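Local coordinates for T-cell surface glycoprotein CD1A1 antigen (Gallus gallus, PDB 3JVG) that probably presents lipid antigens to T cells, holding them in an MHC-like groove as other CD1 glycoproteins do, at residues 108-113 / 118-123; 49-54 / 167-172; 10-15 / 69-74; 219-224 / 258-263. One frame throughout, in Å; residues are numbered along the deposited sequence.

Contact 1. Residues 108-113 / 118-123; sequences FFDIAY and FLRFNL
Phe118 and Leu119 both face Ile111 across the antiparallel hairpin of strands 105-113 and 116-122, making a classic beta bulge in the MHC-like groove floor. Ile111 O therefore serves two donors: Phe118 N at 2.7 Å, lying in the carbonyl plane, and Leu119 N at 3.0 Å, tilted out of it. The Phe118 side chain crosses that of Tyr113 at a slant, Tyr113 CB coming within 3.5 Å of Phe118 CD1, and the two ring planes stand at 58°. Both side chains also touch helix 135-145, Tyr113 at Leu136 and Phe118 at Ala140.

Leu119 returns a nearly straight bond, its O accepting from Ile111 N at 2.8 Å. The branched Ile111 and flexible Leu119 suit a greasy surface turned toward the helices: their CB atoms are 4.2 Å apart, and Leu119 continues onto Ala140. A water donates to both Leu119 O and Asp110 OD2.

Arg120 lies on the other face of the sheet, beside Asp110. Its CG stands anti to the backbone N (chi1 169°) and the chain bends at chi3, bringing the guanidinium edge to the carboxylate. The two flat groups are nearly perpendicular. Arg120 NE gives its hydrogen to the syn lone pair of Asp110 OD2 at 2.7 Å, only 7° out of the guanidinium plane. Asp110 also packs against the partner protein chain, so this polar pair borders a subunit interface.

Phe121 turns back to the helix-facing side, where Trp128 meets its ring and that of Phe109 edge-to-face. Phe121 N reaches Phe109 O at 2.9 Å, and Phe121 CB lies 3.7 Å from Phe109 CB.

Contact 2. Residues 49-54 / 167-172; sequences RPWLRP and RLFIQA
Trp51 reaches across to the C-terminal end of helix 148-172 and meets Ala172 and Phe169. Trp51 CB starts against the backbone of the last helical turn, 3.5 Å from Ala172 O. The first torsion (chi1 52°) sets CG between the backbone N and the carbonyl carbon, which turns the indole in toward the helix. The carbonyl carbon of Ala172 then lies over one face of the indole, near its rim, while Arg49 CB covers the opposite face. Trp51 CE3 meets Ala172 CB at 3.8 Å; a small residue here lets the broad indole lie close to the helix backbone.

This join belongs to the MHC-like platform: the turn leading into helix 52-55 is fastened to the end of the second long groove helix. A type I turn from Arg49 to Leu52 presents the indole, and NE1 hydrogen-bonds to Asp176, which also forms a salt bridge with Arg49.

At the outer edge, Trp51 CZ3 points into the face of the Phe169 ring, 3.9 Å from Phe169 CG; the Trp51 six-membered ring and the Phe169 ring pair edge-to-face, planes at 71°. Leu52 CD1 sits over the same face, in a CH-pi contact 4.1 Å from the Phe169 ring centroid.

Contact 3. Residues 10-15 / 69-74; sequences LLHFAT and KSYVRD
His12, on strand 6-18 of the groove floor, and Val72, on the long helix 58-82 above it, bring the two backbones closest, their CA atoms 8.0 Å apart. That spacing leaves the joining to side chains and a bridging water, in an MHC-like platform whose helices lie on an antiparallel sheet.

His12 points up at the helix. Tyr71 comes down with its edge toward the imidazole face: Tyr71 CE2 stands 3.9 Å from His12 ND1, above the ring and offset toward its rim. The planes are 80° apart, an edge-to-face pair. Tyr71 has CG anti to its backbone nitrogen (chi1 175°), which extends the phenol down from the helix toward the sheet. On the same side of the imidazole plane, but obliquely, Val72 CG2 lies 3.9 Å from His12 CD2; a methyl of the compact, branched valine suits this place, and Val72 also packs on Val24 of the adjoining strand. Phe75, one turn further along the helix, meets the His12 ring edge-to-face as well.

Polar atoms are served too. His12 ND1 and Tyr71 OH both hydrogen-bond to Ser93 OG on strand 89-99. A water in the plane of the imidazole, at its edge, links His12 NE2, 3.1 Å away, to Val72 O, to which it donates at 2.8 Å.

Histidine thus combines a flat surface for aromatic packing with two nitrogens that are each engaged. Bonds at both nitrogens probably help to fix the rotation of the buried ring, and the shared serine hydroxyl ties the polar ends of His12 and Tyr71 to one point on the sheet.

Contact 4. Residues 219-224 / 258-263; sequences GREVPP and ACRVQH
Glu221 and Arg260 form a salt bridge on the surface of the immunoglobulin C1-set domain, with Glu221 on the short edge strand 220-221. Gly219 leads into that strand with a positive phi (82°), a backbone shape that glycine adopts easily, and Arg220 follows with its side chain directed away from the 258-263 strand.

Glu221 makes the contact. Its CG is anti to the backbone nitrogen (chi1 -177°) and the next torsion is extended too, which carries the carboxylate across the sheet surface until OE1 lies 3.2 Å from Arg260 NH2. Reaching over a neighbouring strand takes long side chains on both sides, which glutamate and arginine supply. Arg260 extends toward the edge strand, bends at chi3 and offers a guanidinium edge, with Glu221 OE1 near its plane. Carboxylate and guanidinium planes are 85° apart. Across the two segments only Glu221 OE1 and Arg260 NH2 approach closely. Such a solvent-side pair is probably only modestly stabilising.

Val222 then takes up a backbone bond with Trp215, and Pro223 and Pro224 follow in loop.

Between the two partners runs strand 212-217: Glu221 packs on Thr214, whose hydroxyl also receives a weak hydrogen bond from Arg260 NH2. The bridge hence spans strands 220-221, 212-217 and 257-262, while on the side of strand 257-262 away from this bridge Cys259 joins Cys201 of the other sheet by the domain's disulfide.

Contacts 1, 2 and 3 belong to the MHC-like groove domain, contact 4 to the immunoglobulin domain, its centre about 40 Å from that of contact 1. Contacts 1 and 3 share the eight-stranded floor, their centres about 14 Å apart, and touch where Tyr71 OH packs against Phe109 CE2 at 3.6 Å. Contact 2 lies about 23 Å from contact 3, between centres. Along the chain, contacts 2 and 3 cross; contact 1 follows contact 3, nested inside the loop closed by contact 2, and contact 4 comes last. Contact 1 knits the floor of a groove that probably holds lipid, contact 3 joins a helix to it, and contact 2 fastens turn 49-54 to the other helix.

Contact 1. Residues 108-113 / 118-123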
# COMPACT_ATOMS: atom_id res chain seq x y z
N PHE A 108 16.82 -5.13 4.23
CA PHE A 108 16.46 -5.52 2.88
C PHE A 108 16.88 -4.46 1.91
O PHE A 108 16.83 -3.26 2.23
CB PHE A 108 14.95 -5.82 2.74
CG PHE A 108 14.04 -4.73 3.29
CD1 PHE A 108 13.66 -4.74 4.62
CD2 PHE A 108 13.49 -3.76 2.45
CE1 PHE A 108 12.81 -3.77 5.12
CE2 PHE A 108 12.61 -2.80 2.91
CZ PHE A 108 12.28 -2.78 4.28
N PHE A 109 17.32 -4.89 0.73
CA PHE A 109 17.59 -3.92 -0.32
C PHE A 109 17.40 -4.74 -1.60
O PHE A 109 18.27 -5.55 -1.96
CB PHE A 109 19.02 -3.34 -0.18
CG PHE A 109 19.42 -2.28 -1.23
CD1 PHE A 109 20.66 -1.63 -1.10
CD2 PHE A 109 18.59 -1.91 -2.27
CE1 PHE A 109 21.07 -0.63 -2.00
CE2 PHE A 109 18.98 -0.95 -3.19
CZ PHE A 109 20.24 -0.30 -3.06
N ASP A 110 16.22 -4.56 -2.21
CA ASP A 110 15.80 -5.27 -3.39
C ASP A 110 15.49 -4.29 -4.52
O ASP A 110 14.91 -3.20 -4.31
CB ASP A 110 14.53 -6.09 -3.11
CG ASP A 110 14.77 -7.22 -2.10
OD1 ASP A 110 14.67 -6.95 -0.90
OD2 ASP A 110 15.01 -8.38 -2.53
N ILE A 111 15.88 -4.70 -5.72
CA ILE A 111 15.50 -4.05 -6.93
C ILE A 111 14.62 -4.97 -7.79
O ILE A 111 14.88 -6.18 -7.95
CB ILE A 111 16.73 -3.53 -7.63
CG1 ILE A 111 17.43 -2.51 -6.65
CG2 ILE A 111 16.37 -2.93 -8.96
CD1 ILE A 111 18.79 -2.14 -7.00
N ALA A 112 13.53 -4.37 -8.27
CA ALA A 112 12.68 -5.09 -9.17
C ALA A 112 12.79 -4.53 -10.59
O ALA A 112 13.13 -3.34 -10.82
CB ALA A 112 11.21 -5.10 -8.67
N TYR A 113 12.46 -5.41 -11.52
CA TYR A 113 12.48 -5.09 -12.93
C TYR A 113 11.30 -5.78 -13.54
O TYR A 113 11.08 -6.97 -13.31
CB TYR A 113 13.79 -5.53 -13.60
CG TYR A 113 13.74 -5.41 -15.09
CD1 TYR A 113 13.57 -4.14 -15.72
CD2 TYR A 113 13.80 -6.55 -15.89
CE1 TYR A 113 13.50 -4.04 -17.10
CE2 TYR A 113 13.72 -6.47 -17.29
CZ TYR A 113 13.57 -5.21 -17.89
OH TYR A 113 13.51 -5.18 -19.26
N PHE A 118 14.78 -8.57 -9.11
CA PHE A 118 15.79 -8.52 -10.13
C PHE A 118 17.21 -8.54 -9.50
O PHE A 118 18.14 -9.22 -9.99
CB PHE A 118 15.51 -7.25 -10.95
CG PHE A 118 16.57 -6.90 -11.96
CD1 PHE A 118 16.60 -7.50 -13.22
CD2 PHE A 118 17.48 -5.92 -11.65
CE1 PHE A 118 17.56 -7.14 -14.17
CE2 PHE A 118 18.46 -5.52 -12.58
CZ PHE A 118 18.50 -6.14 -13.87
N LEU A 119 17.39 -7.84 -8.39
CA LEU A 119 18.65 -7.84 -7.69
C LEU A 119 18.37 -7.76 -6.20
O LEU A 119 17.44 -7.06 -5.79
CB LEU A 119 19.45 -6.66 -8.15
CG LEU A 119 20.87 -6.62 -8.61
CD1 LEU A 119 21.42 -7.90 -9.28
CD2 LEU A 119 21.07 -5.32 -9.47
N ARG A 120 19.13 -8.47 -5.40
CA ARG A 120 18.94 -8.46 -3.97
C ARG A 120 20.32 -8.38 -3.26
O ARG A 120 21.26 -9.15 -3.54
CB ARG A 120 18.19 -9.71 -3.49
CG ARG A 120 18.20 -9.88 -1.97
CD ARG A 120 17.33 -11.08 -1.51
NE ARG A 120 15.89 -10.80 -1.72
CZ ARG A 120 14.92 -11.70 -1.68
NH1 ARG A 120 15.18 -12.99 -1.46
NH2 ARG A 120 13.67 -11.31 -1.89
N PHE A 121 20.43 -7.41 -2.35
CA PHE A 121 21.62 -7.25 -1.57
C PHE A 121 21.76 -8.33 -0.51
O PHE A 121 20.79 -8.70 0.17
CB PHE A 121 21.64 -5.88 -0.92
CG PHE A 121 23.04 -5.47 -0.41
CD1 PHE A 121 24.05 -5.07 -1.30
CD2 PHE A 121 23.33 -5.48 0.95
CE1 PHE A 121 25.35 -4.69 -0.83
CE2 PHE A 121 24.61 -5.11 1.43
CZ PHE A 121 25.62 -4.72 0.52
N ASN A 122 22.98 -8.82 -0.36
CA ASN A 122 23.30 -9.79 0.65
C ASN A 122 24.13 -9.04 1.64
O ASN A 122 25.27 -8.70 1.33
CB ASN A 122 24.14 -10.88 0.01
CG ASN A 122 24.41 -12.05 0.93
OD1 ASN A 122 24.74 -11.89 2.14
ND2 ASN A 122 24.31 -13.26 0.36
N LEU A 123 23.56 -8.75 2.81
CA LEU A 123 24.25 -7.97 3.85
C LEU A 123 25.58 -8.60 4.36
O LEU A 123 26.58 -7.90 4.51
CB LEU A 123 23.33 -7.67 5.04
CG LEU A 123 23.87 -6.79 6.19
CD1 LEU A 123 23.90 -5.23 5.91
CD2 LEU A 123 23.19 -7.09 7.53
O HOH W 1 18.48 -7.46 0.86
O HOH W 2 15.04 -8.71 -5.38

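Contact 2. Residues 49-54 / 167-172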
# COMPACT_ATOMS: atom_id res chain seq x y z
N ARG A 49 4.69 14.06 8.43
CA ARG A 49 4.45 13.93 9.86
C ARG A 49 5.23 15.01 10.62
O ARG A 49 6.39 15.24 10.35
CB ARG A 49 4.85 12.51 10.36
CG ARG A 49 4.12 11.29 9.66
CD ARG A 49 2.58 11.48 9.60
NE ARG A 49 2.03 11.63 10.95
CZ ARG A 49 0.98 12.39 11.27
NH1 ARG A 49 0.38 13.08 10.32
NH2 ARG A 49 0.55 12.48 12.52
N PRO A 50 4.58 15.69 11.56
CA PRO A 50 5.18 16.79 12.27
C PRO A 50 6.34 16.40 13.18
O PRO A 50 7.17 17.23 13.45
CB PRO A 50 4.05 17.37 13.10
CG PRO A 50 2.83 16.65 12.72
CD PRO A 50 3.14 15.54 11.83
N TRP A 51 6.39 15.16 13.66
CA TRP A 51 7.52 14.73 14.53
C TRP A 51 8.83 14.47 13.74
O TRP A 51 9.91 14.42 14.32
CB TRP A 51 7.11 13.51 15.35
CG TRP A 51 6.54 12.37 14.49
CD1 TRP A 51 5.22 12.11 14.24
CD2 TRP A 51 7.29 11.38 13.78
NE1 TRP A 51 5.11 11.00 13.41
CE2 TRP A 51 6.37 10.55 13.11
CE3 TRP A 51 8.67 11.12 13.65
CZ2 TRP A 51 6.79 9.47 12.31
CZ3 TRP A 51 9.08 10.04 12.85
CH2 TRP A 51 8.15 9.25 12.20
N LEU A 52 8.76 14.36 12.42
CA LEU A 52 9.98 14.03 11.62
C LEU A 52 11.11 15.04 11.71
O LEU A 52 12.22 14.71 12.20
CB LEU A 52 9.61 13.87 10.14
CG LEU A 52 9.56 12.64 9.25
CD1 LEU A 52 10.13 11.31 9.80
CD2 LEU A 52 8.16 12.54 8.62
N ARG A 53 10.87 16.26 11.20
CA ARG A 53 11.94 17.27 11.10
C ARG A 53 12.64 17.58 12.40
O ARG A 53 13.83 17.69 12.40
CB ARG A 53 11.48 18.58 10.42
CG ARG A 53 11.14 18.43 8.92
CD ARG A 53 12.37 18.01 8.07
NE ARG A 53 13.36 19.11 7.97
CZ ARG A 53 14.21 19.32 6.96
NH1 ARG A 53 14.22 18.53 5.89
NH2 ARG A 53 15.06 20.34 7.03
N PRO A 54 11.92 17.68 13.53
CA PRO A 54 12.65 18.00 14.73
C PRO A 54 13.33 16.80 15.35
O PRO A 54 14.06 16.96 16.35
CB PRO A 54 11.54 18.51 15.69
CG PRO A 54 10.27 18.66 14.82
CD PRO A 54 10.46 17.61 13.80
N ARG A 167 15.07 3.22 15.43
CA ARG A 167 14.87 3.25 16.89
C ARG A 167 14.39 4.63 17.30
O ARG A 167 13.46 4.77 18.10
CB ARG A 167 16.14 2.97 17.67
CG ARG A 167 16.60 1.58 17.51
CD ARG A 167 17.70 1.23 18.51
NE ARG A 167 17.25 0.01 19.15
CZ ARG A 167 17.67 -1.22 18.84
NH1 ARG A 167 18.63 -1.40 17.93
NH2 ARG A 167 17.16 -2.27 19.49
N LEU A 168 15.04 5.63 16.73
CA LEU A 168 14.71 7.00 16.99
C LEU A 168 13.30 7.39 16.48
O LEU A 168 12.60 8.16 17.16
CB LEU A 168 15.75 7.83 16.29
CG LEU A 168 15.39 9.27 16.09
CD1 LEU A 168 15.74 10.04 17.35
CD2 LEU A 168 16.25 9.70 14.94
N PHE A 169 12.91 6.90 15.30
CA PHE A 169 11.57 7.18 14.73
C PHE A 169 10.44 6.49 15.54
O PHE A 169 9.35 7.07 15.72
CB PHE A 169 11.51 6.75 13.25
CG PHE A 169 12.19 7.71 12.28
CD1 PHE A 169 12.84 8.87 12.74
CD2 PHE A 169 12.18 7.47 10.92
CE1 PHE A 169 13.43 9.77 11.86
CE2 PHE A 169 12.78 8.39 10.02
CZ PHE A 169 13.41 9.54 10.50
N ILE A 170 10.70 5.27 16.01
CA ILE A 170 9.77 4.60 16.94
C ILE A 170 9.48 5.50 18.16
O ILE A 170 8.32 5.62 18.58
CB ILE A 170 10.30 3.23 17.43
CG1 ILE A 170 10.47 2.27 16.25
CG2 ILE A 170 9.36 2.64 18.54
CD1 ILE A 170 11.21 0.98 16.63
N GLN A 171 10.51 6.16 18.69
CA GLN A 171 10.33 7.04 19.84
C GLN A 171 9.69 8.35 19.45
O GLN A 171 8.78 8.79 20.12
CB GLN A 171 11.65 7.31 20.59
CG GLN A 171 12.05 6.26 21.68
CD GLN A 171 10.86 5.48 22.26
OE1 GLN A 171 10.72 4.26 22.04
NE2 GLN A 171 9.97 6.19 22.97
N ALA A 172 10.19 9.00 18.41
CA ALA A 172 9.65 10.30 18.00
C ALA A 172 8.19 10.22 17.50
O ALA A 172 7.35 11.08 17.82
CB ALA A 172 10.53 10.92 16.94

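Contact 3. Residues 10-15 / 69-74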
# COMPACT_ATOMS: atom_id res chain seq x y z
N LEU A 10 11.83 2.46 2.50
CA LEU A 10 11.87 3.45 1.45
C LEU A 10 11.57 2.75 0.15
O LEU A 10 12.26 1.77 -0.21
CB LEU A 10 13.25 4.09 1.36
CG LEU A 10 13.77 4.79 2.63
CD1 LEU A 10 15.21 5.30 2.39
CD2 LEU A 10 12.83 5.99 3.05
N LEU A 11 10.62 3.30 -0.59
CA LEU A 11 10.19 2.75 -1.85
C LEU A 11 10.53 3.75 -2.96
O LEU A 11 10.30 4.99 -2.85
CB LEU A 11 8.68 2.59 -1.79
CG LEU A 11 8.06 1.57 -0.82
CD1 LEU A 11 6.51 1.48 -1.10
CD2 LEU A 11 8.78 0.07 -0.89
N HIS A 12 11.03 3.24 -4.06
CA HIS A 12 11.29 4.09 -5.21
C HIS A 12 10.80 3.37 -6.47
O HIS A 12 10.78 2.11 -6.53
CB HIS A 12 12.79 4.40 -5.22
CG HIS A 12 13.44 4.47 -6.58
ND1 HIS A 12 13.99 3.36 -7.20
CD2 HIS A 12 13.73 5.53 -7.38
CE1 HIS A 12 14.55 3.72 -8.34
NE2 HIS A 12 14.40 5.03 -8.48
N PHE A 13 10.33 4.13 -7.45
CA PHE A 13 10.01 3.51 -8.74
C PHE A 13 10.32 4.46 -9.84
O PHE A 13 10.33 5.68 -9.62
CB PHE A 13 8.57 3.04 -8.86
CG PHE A 13 7.51 4.10 -8.54
CD1 PHE A 13 6.92 4.84 -9.56
CD2 PHE A 13 7.07 4.29 -7.22
CE1 PHE A 13 5.95 5.77 -9.30
CE2 PHE A 13 6.08 5.24 -6.93
CZ PHE A 13 5.53 5.98 -7.98
N ALA A 14 10.57 3.90 -11.03
CA ALA A 14 10.96 4.68 -12.20
C ALA A 14 10.46 4.04 -13.48
O ALA A 14 10.71 2.86 -13.76
CB ALA A 14 12.47 4.86 -12.24
N THR A 15 9.73 4.82 -14.26
CA THR A 15 9.36 4.37 -15.58
C THR A 15 10.33 5.02 -16.57
O THR A 15 10.35 6.25 -16.75
CB THR A 15 7.91 4.83 -15.96
OG1 THR A 15 7.00 4.37 -14.97
CG2 THR A 15 7.53 4.25 -17.26
N LYS A 69 18.47 11.96 -3.29
CA LYS A 69 18.45 12.52 -4.62
C LYS A 69 19.58 11.93 -5.48
O LYS A 69 19.36 11.69 -6.67
CB LYS A 69 18.56 14.03 -4.57
CG LYS A 69 17.38 14.73 -3.89
CD LYS A 69 17.63 16.28 -3.78
CE LYS A 69 16.28 17.04 -3.63
NZ LYS A 69 16.46 18.53 -3.45
N SER A 70 20.76 11.68 -4.88
CA SER A 70 21.85 11.02 -5.61
C SER A 70 21.44 9.61 -5.96
O SER A 70 21.71 9.15 -7.08
CB SER A 70 23.17 10.97 -4.80
OG SER A 70 23.59 12.25 -4.38
N TYR A 71 20.79 8.91 -5.02
CA TYR A 71 20.40 7.54 -5.31
C TYR A 71 19.53 7.54 -6.58
O TYR A 71 19.81 6.80 -7.53
CB TYR A 71 19.64 6.89 -4.15
CG TYR A 71 19.10 5.50 -4.47
CD1 TYR A 71 19.91 4.38 -4.36
CD2 TYR A 71 17.78 5.32 -4.91
CE1 TYR A 71 19.46 3.10 -4.67
CE2 TYR A 71 17.29 4.03 -5.22
CZ TYR A 71 18.14 2.93 -5.09
OH TYR A 71 17.70 1.65 -5.38
N VAL A 72 18.47 8.35 -6.58
CA VAL A 72 17.53 8.41 -7.66
C VAL A 72 18.19 8.75 -9.02
O VAL A 72 18.01 8.01 -10.00
CB VAL A 72 16.46 9.40 -7.32
CG1 VAL A 72 15.65 9.74 -8.56
CG2 VAL A 72 15.54 8.79 -6.19
N ARG A 73 18.94 9.83 -9.03
CA ARG A 73 19.69 10.28 -10.17
C ARG A 73 20.68 9.22 -10.69
O ARG A 73 20.79 9.01 -11.90
CB ARG A 73 20.45 11.54 -9.76
CG ARG A 73 21.18 12.27 -10.86
CD ARG A 73 21.59 13.71 -10.40
NE ARG A 73 22.35 13.68 -9.14
CZ ARG A 73 22.05 14.38 -8.03
NH1 ARG A 73 21.01 15.22 -7.99
NH2 ARG A 73 22.83 14.25 -6.97
N ASP A 74 21.43 8.59 -9.78
CA ASP A 74 22.47 7.66 -10.21
C ASP A 74 21.83 6.40 -10.75
O ASP A 74 22.30 5.84 -11.71
CB ASP A 74 23.41 7.29 -9.06
CG ASP A 74 24.37 8.44 -8.64
OD1 ASP A 74 24.43 9.50 -9.30
OD2 ASP A 74 25.08 8.28 -7.62
O HOH W 3 15.66 6.68 -10.79

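Contact 4. Residues 219-224 / 258-263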
# COMPACT_ATOMS: atom_id res chain seq x y z
N GLY A 219 -22.86 -19.67 18.29
CA GLY A 219 -21.73 -19.43 19.15
C GLY A 219 -20.46 -20.13 18.71
O GLY A 219 -19.39 -19.92 19.30
N ARG A 220 -20.55 -20.94 17.66
CA ARG A 220 -19.40 -21.74 17.23
C ARG A 220 -18.80 -21.31 15.90
O ARG A 220 -19.52 -21.10 14.94
CB ARG A 220 -19.75 -23.23 17.22
CG ARG A 220 -20.16 -23.74 18.60
CD ARG A 220 -20.84 -25.09 18.52
NE ARG A 220 -20.01 -26.15 19.08
CZ ARG A 220 -19.17 -26.90 18.37
NH1 ARG A 220 -19.02 -26.71 17.07
NH2 ARG A 220 -18.47 -27.85 18.98
N GLU A 221 -17.47 -21.16 15.87
CA GLU A 221 -16.74 -20.69 14.69
C GLU A 221 -17.00 -21.58 13.47
O GLU A 221 -16.79 -22.79 13.50
CB GLU A 221 -15.23 -20.53 14.94
CG GLU A 221 -14.49 -19.94 13.69
CD GLU A 221 -12.98 -19.67 13.85
OE1 GLU A 221 -12.56 -19.20 14.92
OE2 GLU A 221 -12.19 -19.88 12.91
N VAL A 222 -17.49 -20.95 12.40
CA VAL A 222 -17.68 -21.68 11.14
C VAL A 222 -16.31 -21.93 10.51
O VAL A 222 -15.54 -20.99 10.27
CB VAL A 222 -18.59 -20.92 10.15
CG1 VAL A 222 -18.68 -21.68 8.81
CG2 VAL A 222 -19.98 -20.71 10.77
N PRO A 223 -15.98 -23.21 10.26
CA PRO A 223 -14.71 -23.59 9.64
C PRO A 223 -14.57 -23.06 8.20
O PRO A 223 -15.58 -22.68 7.58
CB PRO A 223 -14.80 -25.12 9.62
CG PRO A 223 -16.28 -25.38 9.55
CD PRO A 223 -16.84 -24.37 10.51
N PRO A 224 -13.34 -23.02 7.68
CA PRO A 224 -13.19 -22.56 6.31
C PRO A 224 -13.82 -23.54 5.32
O PRO A 224 -13.73 -24.78 5.48
CB PRO A 224 -11.67 -22.48 6.10
CG PRO A 224 -11.08 -22.52 7.46
CD PRO A 224 -12.03 -23.32 8.30
N ALA A 258 -23.82 -14.89 13.86
CA ALA A 258 -23.27 -13.60 14.25
C ALA A 258 -21.87 -13.48 13.67
O ALA A 258 -21.16 -14.48 13.50
CB ALA A 258 -23.21 -13.48 15.77
N CYS A 259 -21.48 -12.25 13.36
CA CYS A 259 -20.11 -11.93 13.00
C CYS A 259 -19.31 -11.54 14.24
O CYS A 259 -19.76 -10.73 15.04
CB CYS A 259 -20.13 -10.76 12.00
SG CYS A 259 -18.56 -10.21 11.57
N ARG A 260 -18.13 -12.12 14.40
CA ARG A 260 -17.26 -11.82 15.55
C ARG A 260 -16.03 -11.04 15.05
O ARG A 260 -15.32 -11.50 14.15
CB ARG A 260 -16.82 -13.08 16.31
CG ARG A 260 -16.07 -12.73 17.60
CD ARG A 260 -15.35 -13.93 18.31
NE ARG A 260 -14.63 -14.82 17.39
CZ ARG A 260 -14.24 -16.07 17.69
NH1 ARG A 260 -14.50 -16.60 18.88
NH2 ARG A 260 -13.61 -16.81 16.78
N VAL A 261 -15.80 -9.86 15.63
CA VAL A 261 -14.66 -9.02 15.26
C VAL A 261 -13.68 -8.88 16.45
O VAL A 261 -14.06 -8.35 17.49
CB VAL A 261 -15.13 -7.62 14.80
CG1 VAL A 261 -13.95 -6.81 14.34
CG2 VAL A 261 -16.23 -7.77 13.68
N GLN A 262 -12.45 -9.40 16.30
CA GLN A 262 -11.38 -9.28 17.30
C GLN A 262 -10.30 -8.30 16.82
O GLN A 262 -9.79 -8.42 15.68
CB GLN A 262 -10.77 -10.66 17.57
CG GLN A 262 -11.69 -11.63 18.30
CD GLN A 262 -11.17 -13.07 18.27
OE1 GLN A 262 -10.83 -13.62 19.29
NE2 GLN A 262 -11.11 -13.68 17.10
N HIS A 263 -9.98 -7.32 17.67
CA HIS A 263 -9.10 -6.23 17.30
C HIS A 263 -8.42 -5.72 18.55
O HIS A 263 -9.04 -5.65 19.63
CB HIS A 263 -9.85 -5.10 16.60
CG HIS A 263 -8.94 -4.06 16.00
ND1 HIS A 263 -8.71 -2.83 16.60
CD2 HIS A 263 -8.19 -4.07 14.87
CE1 HIS A 263 -7.85 -2.13 15.87
NE2 HIS A 263 -7.51 -2.87 14.83